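PDB 3U0H: xylose isomerase domain protein from Alicyclobacillus acidocaldarius subsp. acidocaldarius, which probably acts as an isomerase, judged from a xylose isomerase-like TIM-barrel fold. Local coordinates for residues 72-86 with 119-131. Residues are numbered along the deposited sequence; the frame is centred on the assembly and turned at random.
Sequences LYDSEPVFLRELSLL and QLARRIRQVAVEL
Arg123 runs extended from CG to NE (chi2 -178°) to reach the 72-75 turn and the start of helix 76-84, while Glu76, CG anti to its N but bent at chi2 (55°), brings its carboxylate alongside the guanidinium. The Arg123 guanidinium lies flat on the Phe79 ring, centres 4.5 Å apart and planes 5° apart, with CD over the ring centre; Gln119 OE1 lies over the opposite face of the guanidinium. At the guanidinium edge, NH1 and NH2 both grip Asp74 O, at 2.8 and 2.9 Å, and NH1 bonds weakly to Leu72 O. In a salt-bridge network, Glu76 OE1 accepts Arg123 NH2 (2.9 Å) and Arg122 NH2 (2.7 Å) from opposite faces of the carboxylate; Arg122 grips end-on, its NH1 on OE2. That NH1 also holds Gln126 OE1, which abuts the Phe79 edge. Leu83 CD1 packs on Val127 CG2 (3.7 Å), joining helices 76-84 and 113-131; Leu86, starting helix 86-95, adds CD2 against Val127 CG1. A leucine in place of Arg123 would probably leave Asp74 O without these two donors and Glu76 with Arg122 as its remaining partner here. Hydrogen bonds to backbone carbonyls thus tie in the turn, while salt bridges join the two helices and, through Arg122, Glu167 of the second subunit.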
# COMPACT_ATOMS: atom_id res chain seq x y z
N LEU A 72 -8.29 13.87 -16.75
CA LEU A 72 -7.17 12.94 -16.54
C LEU A 72 -5.95 13.27 -17.41
O LEU A 72 -4.90 12.62 -17.25
CB LEU A 72 -7.59 11.49 -16.79
CG LEU A 72 -8.46 10.82 -15.69
CD1 LEU A 72 -9.15 9.58 -16.25
CD2 LEU A 72 -7.64 10.51 -14.42
N TYR A 73 -6.10 14.25 -18.31
CA TYR A 73 -5.10 14.64 -19.30
C TYR A 73 -4.63 16.06 -19.07
O TYR A 73 -3.88 16.57 -19.87
CB TYR A 73 -5.59 14.39 -20.78
CG TYR A 73 -6.31 13.05 -20.92
CD1 TYR A 73 -5.61 11.88 -21.03
CD2 TYR A 73 -7.71 12.96 -20.79
CE1 TYR A 73 -6.25 10.65 -21.11
CE2 TYR A 73 -8.36 11.73 -20.84
CZ TYR A 73 -7.63 10.58 -20.99
OH TYR A 73 -8.18 9.33 -20.98
N ASP A 74 -4.97 16.69 -17.96
CA ASP A 74 -4.47 18.05 -17.70
C ASP A 74 -2.98 18.01 -17.41
O ASP A 74 -2.37 16.94 -17.27
CB ASP A 74 -5.18 18.69 -16.52
CG ASP A 74 -6.34 19.58 -16.93
OD1 ASP A 74 -6.25 20.22 -17.99
OD2 ASP A 74 -7.36 19.67 -16.21
N SER A 75 -2.40 19.20 -17.38
CA SER A 75 -1.09 19.41 -16.81
C SER A 75 -1.09 18.88 -15.34
O SER A 75 -2.16 18.78 -14.71
CB SER A 75 -0.73 20.91 -16.87
OG SER A 75 -1.60 21.66 -15.99
N GLU A 76 0.10 18.53 -14.83
CA GLU A 76 0.23 17.95 -13.49
C GLU A 76 -0.34 18.90 -12.41
O GLU A 76 -1.14 18.44 -11.60
CB GLU A 76 1.70 17.52 -13.14
CG GLU A 76 1.85 16.50 -11.98
CD GLU A 76 1.04 15.17 -12.13
OE1 GLU A 76 0.86 14.64 -13.25
OE2 GLU A 76 0.60 14.61 -11.10
N PRO A 77 0.04 20.22 -12.42
CA PRO A 77 -0.43 21.09 -11.33
C PRO A 77 -1.97 21.23 -11.33
O PRO A 77 -2.55 21.31 -10.26
CB PRO A 77 0.23 22.44 -11.65
CG PRO A 77 1.31 22.15 -12.65
CD PRO A 77 0.77 21.00 -13.44
N VAL A 78 -2.61 21.24 -12.49
CA VAL A 78 -4.08 21.38 -12.52
C VAL A 78 -4.71 20.06 -12.08
O VAL A 78 -5.66 20.06 -11.29
CB VAL A 78 -4.57 21.81 -13.93
CG1 VAL A 78 -6.11 21.83 -14.02
CG2 VAL A 78 -3.94 23.17 -14.35
N PHE A 79 -4.14 18.95 -12.56
CA PHE A 79 -4.62 17.64 -12.17
C PHE A 79 -4.53 17.47 -10.66
O PHE A 79 -5.51 17.07 -10.02
CB PHE A 79 -3.87 16.48 -12.89
CG PHE A 79 -4.15 15.15 -12.27
CD1 PHE A 79 -5.39 14.58 -12.41
CD2 PHE A 79 -3.22 14.53 -11.46
CE1 PHE A 79 -5.71 13.39 -11.81
CE2 PHE A 79 -3.52 13.32 -10.86
CZ PHE A 79 -4.77 12.75 -11.05
N LEU A 80 -3.37 17.73 -10.09
CA LEU A 80 -3.24 17.57 -8.63
C LEU A 80 -4.24 18.42 -7.85
O LEU A 80 -4.77 17.99 -6.80
CB LEU A 80 -1.82 17.83 -8.14
CG LEU A 80 -0.80 16.76 -8.59
CD1 LEU A 80 0.66 17.15 -8.27
CD2 LEU A 80 -1.14 15.34 -8.08
N ARG A 81 -4.51 19.59 -8.36
CA ARG A 81 -5.42 20.53 -7.73
C ARG A 81 -6.83 19.95 -7.77
O ARG A 81 -7.53 19.89 -6.79
CB ARG A 81 -5.33 21.86 -8.49
CG ARG A 81 -6.16 23.03 -7.95
CD ARG A 81 -5.91 24.31 -8.77
NE ARG A 81 -4.49 24.49 -9.06
CZ ARG A 81 -4.00 24.86 -10.25
NH1 ARG A 81 -4.82 25.11 -11.29
NH2 ARG A 81 -2.70 24.96 -10.40
N GLU A 82 -7.23 19.51 -8.95
CA GLU A 82 -8.57 18.93 -9.09
C GLU A 82 -8.71 17.62 -8.30
O GLU A 82 -9.83 17.29 -7.80
CB GLU A 82 -8.91 18.74 -10.57
CG GLU A 82 -8.95 20.06 -11.35
CD GLU A 82 -10.01 20.98 -10.78
OE1 GLU A 82 -11.14 20.49 -10.53
OE2 GLU A 82 -9.71 22.18 -10.53
N LEU A 83 -7.60 16.90 -8.11
CA LEU A 83 -7.62 15.68 -7.31
C LEU A 83 -7.84 15.99 -5.83
O LEU A 83 -8.52 15.26 -5.10
CB LEU A 83 -6.34 14.87 -7.52
CG LEU A 83 -6.24 13.57 -6.75
CD1 LEU A 83 -7.20 12.54 -7.33
CD2 LEU A 83 -4.78 13.08 -6.78
N SER A 84 -7.35 17.13 -5.40
CA SER A 84 -7.55 17.54 -4.01
C SER A 84 -8.94 17.92 -3.70
O SER A 84 -9.37 17.88 -2.56
CB SER A 84 -6.68 18.73 -3.70
OG SER A 84 -5.44 18.18 -3.30
N LEU A 85 -9.63 18.36 -4.73
CA LEU A 85 -10.98 18.78 -4.59
C LEU A 85 -11.92 17.60 -4.76
O LEU A 85 -13.12 17.75 -4.50
CB LEU A 85 -11.26 19.87 -5.63
CG LEU A 85 -10.55 21.23 -5.55
CD1 LEU A 85 -10.85 22.13 -6.77
CD2 LEU A 85 -10.88 21.95 -4.21
N LEU A 86 -11.43 16.41 -5.17
CA LEU A 86 -12.35 15.31 -5.50
C LEU A 86 -13.13 14.73 -4.30
O LEU A 86 -14.32 14.46 -4.39
CB LEU A 86 -11.62 14.21 -6.26
CG LEU A 86 -12.27 12.84 -6.38
CD1 LEU A 86 -13.58 12.99 -7.15
CD2 LEU A 86 -11.35 11.82 -7.02
N GLN A 119 1.18 7.36 -17.38
CA GLN A 119 0.69 8.48 -16.64
C GLN A 119 -0.79 8.23 -16.32
O GLN A 119 -1.27 8.48 -15.18
CB GLN A 119 0.84 9.79 -17.41
CG GLN A 119 0.38 10.96 -16.61
CD GLN A 119 0.50 12.30 -17.32
OE1 GLN A 119 -0.46 12.80 -17.96
NE2 GLN A 119 1.63 12.91 -17.16
N LEU A 120 -1.52 7.78 -17.32
CA LEU A 120 -2.94 7.56 -17.10
C LEU A 120 -3.17 6.47 -15.97
O LEU A 120 -4.03 6.63 -15.11
CB LEU A 120 -3.64 7.26 -18.42
CG LEU A 120 -5.14 7.05 -18.32
CD1 LEU A 120 -5.81 8.36 -18.00
CD2 LEU A 120 -5.72 6.43 -19.59
N ALA A 121 -2.38 5.40 -15.98
CA ALA A 121 -2.46 4.33 -14.93
C ALA A 121 -2.26 4.97 -13.57
O ALA A 121 -3.03 4.73 -12.62
CB ALA A 121 -1.42 3.23 -15.14
N ARG A 122 -1.27 5.83 -13.47
CA ARG A 122 -0.92 6.39 -12.16
C ARG A 122 -1.97 7.37 -11.63
O ARG A 122 -2.21 7.46 -10.45
CB ARG A 122 0.47 7.03 -12.21
CG ARG A 122 0.90 7.69 -10.90
CD ARG A 122 0.56 9.17 -10.84
NE ARG A 122 1.09 10.00 -11.94
CZ ARG A 122 0.85 11.31 -12.10
NH1 ARG A 122 0.04 11.99 -11.28
NH2 ARG A 122 1.43 11.96 -13.11
N ARG A 123 -2.58 8.14 -12.51
CA ARG A 123 -3.56 9.16 -12.10
C ARG A 123 -4.92 8.56 -11.70
O ARG A 123 -5.62 9.07 -10.84
CB ARG A 123 -3.77 10.17 -13.24
CG ARG A 123 -2.61 11.12 -13.45
CD ARG A 123 -2.87 12.12 -14.55
NE ARG A 123 -1.87 13.17 -14.63
CZ ARG A 123 -1.99 14.27 -15.37
NH1 ARG A 123 -3.11 14.50 -16.11
NH2 ARG A 123 -1.01 15.17 -15.39
N ILE A 124 -5.29 7.50 -12.39
CA ILE A 124 -6.50 6.73 -12.10
C ILE A 124 -6.34 6.05 -10.75
O ILE A 124 -7.29 5.99 -9.98
CB ILE A 124 -6.81 5.68 -13.21
CG1 ILE A 124 -7.21 6.42 -14.52
CG2 ILE A 124 -7.96 4.77 -12.77
CD1 ILE A 124 -7.57 5.56 -15.73
N ARG A 125 -5.13 5.57 -10.48
CA ARG A 125 -4.77 4.96 -9.20
C ARG A 125 -4.95 6.01 -8.09
O ARG A 125 -5.55 5.74 -7.04
CB ARG A 125 -3.31 4.46 -9.24
CG ARG A 125 -2.79 3.90 -7.95
CD ARG A 125 -1.24 3.73 -8.01
NE ARG A 125 -0.87 3.04 -9.22
CZ ARG A 125 0.24 3.16 -9.96
NH1 ARG A 125 1.23 3.95 -9.62
NH2 ARG A 125 0.32 2.42 -11.09
N GLN A 126 -4.36 7.19 -8.31
CA GLN A 126 -4.51 8.31 -7.36
C GLN A 126 -6.00 8.64 -7.16
O GLN A 126 -6.44 8.86 -6.05
CB GLN A 126 -3.71 9.51 -7.81
CG GLN A 126 -2.19 9.37 -7.64
CD GLN A 126 -1.42 10.59 -8.16
OE1 GLN A 126 -1.67 11.08 -9.25
NE2 GLN A 126 -0.51 11.07 -7.38
N VAL A 127 -6.78 8.66 -8.22
CA VAL A 127 -8.20 8.93 -8.07
C VAL A 127 -8.85 7.84 -7.23
O VAL A 127 -9.59 8.16 -6.29
CB VAL A 127 -8.85 9.09 -9.42
CG1 VAL A 127 -10.39 9.05 -9.34
CG2 VAL A 127 -8.40 10.40 -10.06
N ALA A 128 -8.56 6.58 -7.54
CA ALA A 128 -9.18 5.46 -6.86
C ALA A 128 -8.82 5.48 -5.40
O ALA A 128 -9.64 5.22 -4.56
CB ALA A 128 -8.70 4.17 -7.47
N VAL A 129 -7.57 5.77 -5.09
CA VAL A 129 -7.12 5.89 -3.72
C VAL A 129 -7.84 6.99 -2.93
O VAL A 129 -8.22 6.75 -1.78
CB VAL A 129 -5.60 6.08 -3.63
CG1 VAL A 129 -5.16 6.49 -2.20
CG2 VAL A 129 -4.89 4.81 -4.10
N GLU A 130 -8.12 8.14 -3.53
CA GLU A 130 -8.83 9.20 -2.78
C GLU A 130 -10.22 8.70 -2.45
O GLU A 130 -10.87 9.23 -1.53
CB GLU A 130 -8.97 10.53 -3.57
CG GLU A 130 -7.66 11.29 -3.73
CD GLU A 130 -7.05 11.57 -2.38
OE1 GLU A 130 -7.79 12.05 -1.51
OE2 GLU A 130 -5.86 11.27 -2.16
N LEU A 131 -10.67 7.67 -3.15
CA LEU A 131 -12.08 7.25 -2.97
C LEU A 131 -12.23 6.04 -2.02
O LEU A 131 -13.34 5.69 -1.63
CB LEU A 131 -12.76 7.00 -4.32
CG LEU A 131 -12.97 8.21 -5.24
CD1 LEU A 131 -13.35 7.69 -6.63
CD2 LEU A 131 -14.08 9.15 -4.75
O HOH W 1 -2.80 11.06 -18.02